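Local coordinates for leucine aminopeptidase (PDB 5GNE), which probably acts as a zinc-dependent aminopeptidase of the M28 family, removing residues from the amino ends of peptides, at residues S207-M215 with M358-I369; Q277-Y285 with T304-C315. All coordinates share one frame; numbering follows the deposited sequence.

Contact 1 (S207-M215 with M358-I369)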
loop_
_atom_site.group_PDB
_atom_site.type_symbol
_atom_site.label_atom_id
_atom_site.label_comp_id
_atom_site.label_asym_id
_atom_site.label_seq_id
_atom_site.Cartn_x
_atom_site.Cartn_y
_atom_site.Cartn_z
ATOM N N SER A 207 4.118 9.121 4.711
ATOM C CA SER A 207 4.348 9.699 3.389
ATOM C C SER A 207 3.298 9.230 2.371
ATOM O O SER A 207 2.574 10.062 1.789
ATOM C CB SER A 207 5.775 9.411 2.899
ATOM O OG SER A 207 6.009 8.048 2.587
ATOM N N GLY A 208 3.218 7.913 2.158
ATOM C CA GLY A 208 2.241 7.381 1.236
ATOM C C GLY A 208 0.824 7.853 1.513
ATOM O O GLY A 208 0.131 8.320 0.610
ATOM N N ILE A 209 0.406 7.774 2.769
ATOM C CA ILE A 209 -0.907 8.264 3.167
ATOM C C ILE A 209 -1.080 9.738 2.806
ATOM O O ILE A 209 -2.093 10.136 2.234
ATOM C CB ILE A 209 -1.131 8.125 4.683
ATOM C CG1 ILE A 209 -1.296 6.660 5.066
ATOM C CG2 ILE A 209 -2.348 8.943 5.112
ATOM C CD1 ILE A 209 -2.587 6.056 4.559
ATOM N N SER A 210 -0.095 10.558 3.144
ATOM C CA SER A 210 -0.238 11.986 2.881
ATOM C C SER A 210 -0.401 12.249 1.383
ATOM O O SER A 210 -1.195 13.093 0.962
ATOM C CB SER A 210 0.959 12.768 3.452
ATOM O OG SER A 210 2.125 12.579 2.662
ATOM N N VAL A 211 0.392 11.555 0.582
ATOM C CA VAL A 211 0.347 11.748 -0.858
ATOM C C VAL A 211 -1.028 11.457 -1.439
ATOM O O VAL A 211 -1.539 12.223 -2.255
ATOM C CB VAL A 211 1.415 10.895 -1.548
ATOM C CG1 VAL A 211 1.172 10.797 -3.067
ATOM C CG2 VAL A 211 2.806 11.493 -1.232
ATOM N N GLU A 212 -1.649 10.371 -1.005
ATOM C CA GLU A 212 -2.945 10.008 -1.563
ATOM C C GLU A 212 -4.033 10.894 -1.005
ATOM O O GLU A 212 -5.040 11.134 -1.696
ATOM C CB GLU A 212 -3.260 8.515 -1.346
ATOM C CG GLU A 212 -3.591 8.083 0.063
ATOM C CD GLU A 212 -4.064 6.625 0.125
ATOM O OE1 GLU A 212 -4.466 6.053 -0.917
ATOM O OE2 GLU A 212 -3.994 6.033 1.218
ATOM N N LEU A 213 -3.858 11.379 0.222
ATOM C CA LEU A 213 -4.836 12.316 0.784
ATOM C C LEU A 213 -4.855 13.596 -0.025
ATOM O O LEU A 213 -5.926 14.084 -0.376
ATOM C CB LEU A 213 -4.541 12.632 2.246
ATOM C CG LEU A 213 -5.443 11.840 3.195
ATOM C CD1 LEU A 213 -5.034 12.075 4.626
ATOM C CD2 LEU A 213 -6.928 12.197 2.994
ATOM N N GLU A 214 -3.678 14.103 -0.383
ATOM C CA GLU A 214 -3.606 15.262 -1.279
ATOM C C GLU A 214 -4.202 14.974 -2.670
ATOM O O GLU A 214 -4.866 15.836 -3.274
ATOM C CB GLU A 214 -2.163 15.760 -1.408
ATOM C CG GLU A 214 -1.993 17.032 -2.252
ATOM C CD GLU A 214 -2.863 18.215 -1.805
ATOM O OE1 GLU A 214 -3.374 18.211 -0.661
ATOM O OE2 GLU A 214 -3.019 19.169 -2.601
ATOM N N MET A 215 -3.920 13.795 -3.201
ATOM C CA MET A 215 -4.518 13.386 -4.475
ATOM C C MET A 215 -6.042 13.467 -4.411
ATOM O O MET A 215 -6.685 14.079 -5.276
ATOM C CB MET A 215 -4.079 11.982 -4.823
ATOM C CG MET A 215 -2.662 11.941 -5.388
ATOM S SD MET A 215 -2.093 10.240 -5.329
ATOM C CE MET A 215 -3.258 9.522 -6.487
ATOM N N MET A 358 7.710 13.990 -2.209
ATOM C CA MET A 358 6.297 13.717 -2.041
ATOM C C MET A 358 5.443 14.458 -3.047
ATOM O O MET A 358 4.515 13.872 -3.638
ATOM C CB MET A 358 5.889 14.088 -0.637
ATOM C CG MET A 358 6.602 13.247 0.386
ATOM S SD MET A 358 5.924 13.508 2.004
ATOM C CE MET A 358 7.011 12.522 2.932
ATOM N N VAL A 359 5.771 15.730 -3.272
ATOM C CA VAL A 359 5.059 16.491 -4.285
ATOM C C VAL A 359 5.161 15.754 -5.623
ATOM O O VAL A 359 4.178 15.638 -6.333
ATOM C CB VAL A 359 5.612 17.940 -4.449
ATOM C CG1 VAL A 359 5.109 18.552 -5.756
ATOM C CG2 VAL A 359 5.206 18.817 -3.276
ATOM N N ASN A 360 6.336 15.224 -5.957
ATOM C CA ASN A 360 6.478 14.483 -7.215
ATOM C C ASN A 360 5.621 13.201 -7.252
ATOM O O ASN A 360 4.999 12.912 -8.271
ATOM C CB ASN A 360 7.944 14.161 -7.504
ATOM C CG ASN A 360 8.732 15.384 -8.036
ATOM O OD1 ASN A 360 8.148 16.361 -8.541
ATOM N ND2 ASN A 360 10.062 15.318 -7.939
ATOM N N PHE A 361 5.574 12.440 -6.154
ATOM C CA PHE A 361 4.651 11.295 -6.071
ATOM C C PHE A 361 3.186 11.728 -6.188
ATOM O O PHE A 361 2.382 11.044 -6.826
ATOM C CB PHE A 361 4.839 10.524 -4.769
ATOM C CG PHE A 361 6.024 9.607 -4.767
ATOM C CD1 PHE A 361 7.263 10.059 -4.340
ATOM C CD2 PHE A 361 5.905 8.300 -5.209
ATOM C CE1 PHE A 361 8.379 9.222 -4.345
ATOM C CE2 PHE A 361 7.014 7.452 -5.205
ATOM C CZ PHE A 361 8.253 7.916 -4.774
ATOM N N THR A 362 2.841 12.879 -5.618
ATOM C CA THR A 362 1.495 13.412 -5.841
ATOM C C THR A 362 1.236 13.726 -7.305
ATOM O O THR A 362 0.179 13.376 -7.836
ATOM C CB THR A 362 1.236 14.687 -4.995
ATOM O OG1 THR A 362 1.580 14.399 -3.644
ATOM C CG2 THR A 362 -0.217 15.085 -5.034
ATOM N N LYS A 363 2.218 14.335 -7.971
ATOM C CA LYS A 363 2.096 14.566 -9.407
ATOM C C LYS A 363 1.857 13.252 -10.133
ATOM O O LYS A 363 0.894 13.129 -10.910
ATOM C CB LYS A 363 3.330 15.260 -9.963
ATOM C CG LYS A 363 3.412 16.731 -9.606
ATOM C CD LYS A 363 4.676 17.406 -10.130
ATOM C CE LYS A 363 4.576 18.916 -9.906
ATOM N NZ LYS A 363 5.841 19.634 -10.084
ATOM N N LEU A 364 2.710 12.267 -9.858
ATOM C CA LEU A 364 2.591 10.977 -10.510
ATOM C C LEU A 364 1.219 10.374 -10.325
ATOM O O LEU A 364 0.574 10.017 -11.289
ATOM C CB LEU A 364 3.646 10.014 -9.981
ATOM C CG LEU A 364 3.512 8.606 -10.564
ATOM C CD1 LEU A 364 3.643 8.629 -12.070
ATOM C CD2 LEU A 364 4.569 7.699 -9.943
ATOM N N GLY A 365 0.764 10.311 -9.078
ATOM C CA GLY A 365 -0.577 9.866 -8.752
ATOM C C GLY A 365 -1.689 10.552 -9.527
ATOM O O GLY A 365 -2.630 9.897 -10.013
ATOM N N LEU A 366 -1.595 11.869 -9.660
ATOM C CA LEU A 366 -2.656 12.618 -10.333
ATOM C C LEU A 366 -2.647 12.385 -11.846
ATOM O O LEU A 366 -3.703 12.260 -12.451
ATOM C CB LEU A 366 -2.537 14.099 -10.000
ATOM C CG LEU A 366 -2.983 14.436 -8.568
ATOM C CD1 LEU A 366 -2.668 15.872 -8.142
ATOM C CD2 LEU A 366 -4.455 14.174 -8.397
ATOM N N ALA A 367 -1.468 12.327 -12.466
ATOM C CA ALA A 367 -1.369 11.951 -13.886
ATOM C C ALA A 367 -1.957 10.540 -14.111
ATOM O O ALA A 367 -2.714 10.278 -15.071
ATOM C CB ALA A 367 0.061 12.015 -14.347
ATOM N N PHE A 368 -1.590 9.633 -13.211
ATOM C CA PHE A 368 -2.146 8.289 -13.185
ATOM C C PHE A 368 -3.674 8.325 -13.176
ATOM O O PHE A 368 -4.328 7.730 -14.025
ATOM C CB PHE A 368 -1.590 7.568 -11.965
ATOM C CG PHE A 368 -1.882 6.102 -11.921
ATOM C CD1 PHE A 368 -1.133 5.201 -12.666
ATOM C CD2 PHE A 368 -2.852 5.614 -11.052
ATOM C CE1 PHE A 368 -1.394 3.828 -12.581
ATOM C CE2 PHE A 368 -3.117 4.263 -10.963
ATOM C CZ PHE A 368 -2.382 3.365 -11.723
ATOM N N ILE A 369 -4.232 9.063 -12.226
ATOM C CA ILE A 369 -5.673 9.191 -12.104
ATOM C C ILE A 369 -6.317 9.849 -13.333
ATOM O O ILE A 369 -7.362 9.416 -13.796
ATOM C CB ILE A 369 -6.040 9.980 -10.850
ATOM C CG1 ILE A 369 -5.799 9.138 -9.599
ATOM C CG2 ILE A 369 -7.496 10.368 -10.864
ATOM C CD1 ILE A 369 -6.072 9.916 -8.354
#
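Met215 meets Gly365 through a chain whose CG lies anti to the carbonyl carbon (chi1 -78°) and whose thioether bends at chi3 (65°), swinging CE in over the glycine backbone. Met358 meets Ser207 by another route: it runs extended beyond CG, carrying SD and CE alongside the opposite helix. The pair of helices exemplifies knob-into-hole packing at a glycine, the Met215 side chain seated in a hole made by Thr362, Gly365, Leu366 and Ile369. Its SD lies 3.8 Å from Gly365 CA, where a side chain would collide with the sulfur, and its CE also meets the tip of Ile369. The Leu366 wall of the hole brings CG to 4.1 Å from Met215 CG. One turn earlier Val211 points its two methyls at the other helix: CG1 rests 3.7 Å from Thr362 OG1, while CG2 faces the Met358 carbonyl. Thr362 is split in use. Thr362 OG1 donates to Met358 O at 3.0 Å, an oxygen that also accepts the Thr362 amide, and its CG2 packs 3.8 Å from Glu214 CG; the carboxylate of Glu214 turns instead to Arg217 and the amide of Asp110. Likewise turned home, Ser210 OG donates to Ser207 O at 2.7 Å. No hydrogen bond spans the interface, so apolar packing joins the helices; the axes of segments 207-215 and 358-369 come within 9.1 Å at a signed crossing angle of -49°. Ser207 OG is hydrogen-bonded to Asp203 O and Ala268 N, and the Ser207 side chain is about 8 Å from a bound zinc ion. In this alpha/beta metallopeptidase domain, helix 111-123 packs on both partners, strand 185-191 of the central sheet touches Ile209, Glu212 and Phe368, and helix 288-302 meets Asn360, Leu364 and Ala367.

Contact 2 (Q277-Y285 with T304-C315)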
loop_
_atom_site.group_PDB
_atom_site.type_symbol
_atom_site.label_atom_id
_atom_site.label_comp_id
_atom_site.label_asym_id
_atom_site.label_seq_id
_atom_site.Cartn_x
_atom_site.Cartn_y
_atom_site.Cartn_z
ATOM N N GLN A 277 16.101 13.215 -6.646
ATOM C CA GLN A 277 14.923 13.286 -7.565
ATOM C C GLN A 277 14.574 12.102 -8.459
ATOM O O GLN A 277 13.561 12.143 -9.136
ATOM C CB GLN A 277 15.037 14.534 -8.456
ATOM C CG GLN A 277 13.861 15.474 -8.485
ATOM C CD GLN A 277 14.219 16.852 -8.959
ATOM O OE1 GLN A 277 13.366 17.579 -9.504
ATOM N NE2 GLN A 277 15.347 17.339 -8.439
ATOM N N THR A 278 15.352 11.032 -8.432
ATOM C CA THR A 278 14.953 9.804 -9.127
ATOM C C THR A 278 13.791 9.129 -8.414
ATOM O O THR A 278 13.761 9.071 -7.191
ATOM C CB THR A 278 16.132 8.785 -9.250
ATOM O OG1 THR A 278 17.231 9.389 -9.958
ATOM C CG2 THR A 278 15.683 7.545 -9.998
ATOM N N ILE A 279 12.807 8.660 -9.168
ATOM C CA ILE A 279 11.795 7.788 -8.579
ATOM C C ILE A 279 11.940 6.372 -9.155
ATOM O O ILE A 279 12.120 6.187 -10.356
ATOM C CB ILE A 279 10.388 8.353 -8.786
ATOM C CG1 ILE A 279 10.273 9.664 -7.995
ATOM C CG2 ILE A 279 9.337 7.361 -8.308
ATOM C CD1 ILE A 279 8.941 10.403 -8.130
ATOM N N TRP A 280 11.856 5.377 -8.283
ATOM C CA TRP A 280 12.099 3.988 -8.666
ATOM C C TRP A 280 10.796 3.191 -8.770
ATOM O O TRP A 280 9.939 3.259 -7.892
ATOM C CB TRP A 280 13.044 3.326 -7.648
ATOM C CG TRP A 280 14.475 3.776 -7.770
ATOM C CD1 TRP A 280 15.423 3.249 -8.579
ATOM C CD2 TRP A 280 15.091 4.888 -7.094
ATOM N NE1 TRP A 280 16.610 3.938 -8.430
ATOM C CE2 TRP A 280 16.424 4.956 -7.537
ATOM C CE3 TRP A 280 14.641 5.826 -6.162
ATOM C CZ2 TRP A 280 17.324 5.918 -7.062
ATOM C CZ3 TRP A 280 15.534 6.791 -5.698
ATOM C CH2 TRP A 280 16.858 6.825 -6.147
ATOM N N LEU A 281 10.673 2.427 -9.850
ATOM C CA LEU A 281 9.539 1.544 -10.059
ATOM C C LEU A 281 9.961 0.131 -9.738
ATOM O O LEU A 281 11.102 -0.251 -10.030
ATOM C CB LEU A 281 9.052 1.619 -11.506
ATOM C CG LEU A 281 8.598 3.004 -11.967
ATOM C CD1 LEU A 281 8.157 2.970 -13.416
ATOM C CD2 LEU A 281 7.476 3.523 -11.069
ATOM N N LEU A 282 9.037 -0.657 -9.188
ATOM C CA LEU A 282 9.352 -2.029 -8.810
ATOM C C LEU A 282 9.080 -2.917 -9.982
ATOM O O LEU A 282 8.145 -2.658 -10.726
ATOM C CB LEU A 282 8.527 -2.472 -7.618
ATOM C CG LEU A 282 9.210 -2.129 -6.298
ATOM C CD1 LEU A 282 8.949 -0.685 -5.875
ATOM C CD2 LEU A 282 8.802 -3.112 -5.228
ATOM N N LYS A 283 9.916 -3.929 -10.203
ATOM C CA LYS A 283 9.656 -4.773 -11.361
ATOM C C LYS A 283 9.146 -6.180 -11.042
ATOM O O LYS A 283 8.775 -6.907 -11.960
ATOM C CB LYS A 283 10.882 -4.884 -12.271
ATOM C CG LYS A 283 12.213 -4.420 -11.740
ATOM C CD LYS A 283 13.252 -4.641 -12.853
ATOM C CE LYS A 283 14.636 -4.122 -12.516
ATOM N NZ LYS A 283 15.652 -4.656 -13.476
ATOM N N ASP A 284 9.141 -6.595 -9.782
ATOM C CA ASP A 284 8.508 -7.878 -9.483
ATOM C C ASP A 284 7.151 -7.718 -8.773
ATOM O O ASP A 284 6.912 -6.770 -8.027
ATOM C CB ASP A 284 9.472 -8.805 -8.711
ATOM C CG ASP A 284 10.177 -8.118 -7.559
ATOM O OD1 ASP A 284 9.493 -7.556 -6.686
ATOM O OD2 ASP A 284 11.434 -8.159 -7.530
ATOM N N TYR A 285 6.265 -8.668 -9.024
ATOM C CA TYR A 285 4.980 -8.693 -8.365
ATOM C C TYR A 285 4.130 -7.470 -8.705
ATOM O O TYR A 285 3.295 -7.050 -7.917
ATOM C CB TYR A 285 5.160 -8.833 -6.852
ATOM C CG TYR A 285 5.104 -10.272 -6.404
ATOM C CD1 TYR A 285 3.882 -10.866 -6.083
ATOM C CD2 TYR A 285 6.248 -11.043 -6.321
ATOM C CE1 TYR A 285 3.808 -12.188 -5.683
ATOM C CE2 TYR A 285 6.185 -12.365 -5.927
ATOM C CZ TYR A 285 4.963 -12.930 -5.610
ATOM O OH TYR A 285 4.895 -14.243 -5.216
ATOM N N THR A 304 10.913 13.388 -14.302
ATOM C CA THR A 304 11.833 12.810 -13.335
ATOM C C THR A 304 12.611 11.654 -13.959
ATOM O O THR A 304 12.114 11.001 -14.876
ATOM C CB THR A 304 11.017 12.340 -12.075
ATOM O OG1 THR A 304 10.987 13.382 -11.091
ATOM C CG2 THR A 304 11.571 11.107 -11.448
ATOM N N PRO A 305 13.868 11.448 -13.538
ATOM C CA PRO A 305 14.549 10.233 -14.004
ATOM C C PRO A 305 13.819 9.003 -13.483
ATOM O O PRO A 305 13.382 8.987 -12.328
ATOM C CB PRO A 305 15.955 10.333 -13.402
ATOM C CG PRO A 305 16.087 11.707 -12.925
ATOM C CD PRO A 305 14.726 12.262 -12.660
ATOM N N VAL A 306 13.673 7.986 -14.317
ATOM C CA VAL A 306 12.966 6.778 -13.902
ATOM C C VAL A 306 13.931 5.650 -13.585
ATOM O O VAL A 306 14.610 5.156 -14.480
ATOM C CB VAL A 306 12.029 6.292 -14.984
ATOM C CG1 VAL A 306 11.310 5.027 -14.516
ATOM C CG2 VAL A 306 11.049 7.388 -15.364
ATOM N N GLY A 307 14.015 5.262 -12.318
ATOM C CA GLY A 307 14.774 4.081 -11.929
ATOM C C GLY A 307 13.956 2.810 -11.713
ATOM O O GLY A 307 12.722 2.823 -11.751
ATOM N N TYR A 308 14.650 1.696 -11.512
ATOM C CA TYR A 308 14.007 0.416 -11.239
ATOM C C TYR A 308 14.673 -0.282 -10.053
ATOM O O TYR A 308 15.868 -0.138 -9.813
ATOM C CB TYR A 308 14.017 -0.480 -12.480
ATOM C CG TYR A 308 13.120 0.057 -13.574
ATOM C CD1 TYR A 308 13.628 0.880 -14.576
ATOM C CD2 TYR A 308 11.762 -0.242 -13.597
ATOM C CE1 TYR A 308 12.804 1.390 -15.571
ATOM C CE2 TYR A 308 10.933 0.259 -14.585
ATOM C CZ TYR A 308 11.452 1.076 -15.570
ATOM O OH TYR A 308 10.619 1.571 -16.553
ATOM N N THR A 309 13.871 -1.013 -9.294
ATOM C CA THR A 309 14.344 -1.744 -8.123
ATOM C C THR A 309 13.592 -3.072 -7.949
ATOM O O THR A 309 12.573 -3.320 -8.616
ATOM C CB THR A 309 14.238 -0.854 -6.855
ATOM O OG1 THR A 309 14.759 -1.554 -5.722
ATOM C CG2 THR A 309 12.807 -0.437 -6.579
ATOM N N LYS A 310 14.126 -3.948 -7.108
ATOM C CA LYS A 310 13.481 -5.223 -6.803
ATOM C C LYS A 310 13.178 -5.300 -5.308
ATOM O O LYS A 310 13.705 -4.509 -4.524
ATOM C CB LYS A 310 14.346 -6.414 -7.240
ATOM C CG LYS A 310 14.379 -6.698 -8.751
ATOM C CD LYS A 310 14.225 -8.214 -9.024
ATOM C CE LYS A 310 14.482 -8.610 -10.484
ATOM N NZ LYS A 310 14.410 -10.096 -10.675
ATOM N N CYS A 311 12.246 -6.177 -4.939
ATOM C CA CYS A 311 11.801 -6.324 -3.551
ATOM C C CYS A 311 11.850 -7.775 -3.094
ATOM O O CYS A 311 11.845 -8.690 -3.906
ATOM C CB CYS A 311 10.367 -5.778 -3.363
ATOM S SG CYS A 311 9.979 -5.491 -1.629
ATOM N N GLY A 312 11.896 -7.974 -1.783
ATOM C CA GLY A 312 11.716 -9.291 -1.197
ATOM C C GLY A 312 10.289 -9.820 -1.352
ATOM O O GLY A 312 9.408 -9.159 -1.913
ATOM N N TYR A 313 10.067 -11.019 -0.826
ATOM C CA TYR A 313 8.747 -11.641 -0.784
ATOM C C TYR A 313 7.770 -10.838 0.075
ATOM O O TYR A 313 8.161 -10.295 1.108
ATOM C CB TYR A 313 8.862 -13.077 -0.236
ATOM C CG TYR A 313 7.532 -13.781 -0.126
ATOM C CD1 TYR A 313 6.758 -13.994 -1.253
ATOM C CD2 TYR A 313 7.033 -14.189 1.103
ATOM C CE1 TYR A 313 5.534 -14.599 -1.171
ATOM C CE2 TYR A 313 5.810 -14.804 1.198
ATOM C CZ TYR A 313 5.064 -15.004 0.052
ATOM O OH TYR A 313 3.846 -15.610 0.110
ATOM N N ALA A 314 6.506 -10.784 -0.338
ATOM C CA ALA A 314 5.438 -10.142 0.457
ATOM C C ALA A 314 5.881 -8.736 0.838
ATOM O O ALA A 314 5.770 -8.284 1.975
ATOM C CB ALA A 314 5.110 -10.961 1.690
ATOM N N CYS A 315 6.423 -8.079 -0.162
ATOM C CA CYS A 315 7.023 -6.779 -0.044
ATOM C C CYS A 315 6.074 -5.719 0.512
ATOM O O CYS A 315 6.411 -4.984 1.456
ATOM C CB CYS A 315 7.514 -6.381 -1.419
ATOM S SG CYS A 315 8.165 -4.601 -1.466
#
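Leu281 offers both its amide and its carbonyl to the neighbouring strand, the pattern expected of a parallel pair. Leu281 N donates to Gly307 O at 2.8 Å in a nearly straight bond (170° at the hydrogen), with the donor above the carbonyl plane, and Leu281 O accepts from Thr309 N at 3.0 Å. Gly307 N reaches Ile279 O at 2.9 Å, and longer bonds from Ile279 N to Pro305 O and from Lys283 N to Thr309 O extend the ladder. Beyond it, Asp284 OD2 takes a weak bond of 3.4 Å from Cys311 N, next to the Lys310 methylenes. Two side-chain layers flank this backbone. On one, Leu281 and Tyr308 run together in the same direction, with Leu281 CB 3.9 Å from Tyr308 CE2; Leu281 CD1 adds Val306 CG1. On the other, Trp280 CD1 comes 3.4 Å from Tyr308 N, running obliquely beside the chain of Gly307, whose lack of a side chain admits the indole. Thr278 CG2 sits above the middle of one indole face. Leu282 packs on the Cys311-Cys315 disulfide, its CD2 3.6 Å from Cys311 CB and close to Cys315 SG. The pair forms the two strands of a beta-alpha-beta unit with helix 288-302 as its crossover. Its chemistry implies a division of labour: backbone bonds set the register, while the disulfide covalently closes the turn after the edge strand near the metal site, where the side chain of Cys315 lies about 8 Å from a bound zinc ion.

The centres of contact 1 and contact 2 lie about 17 Å apart, yet the two meet directly. Phe361, on helix 355-373 of contact 1, places CZ 3.7 Å from CG2 of Ile279 in contact 2, and Asn360 packs against Gln277, Ile279 and Thr304. Along the chain, helix 202-221 comes first, then strands 279-282 and 306-309, and finally helix 355-373, so contact 1 brackets contact 2. Contact 2 forms one margin of the eight-stranded mixed sheet, whereas contact 1 pairs helices that pack with it. All four segments belong to the M28 peptidase region, and both contacts pass close to the zinc ions, so the metal site is flanked by parts of the same alpha/beta domain.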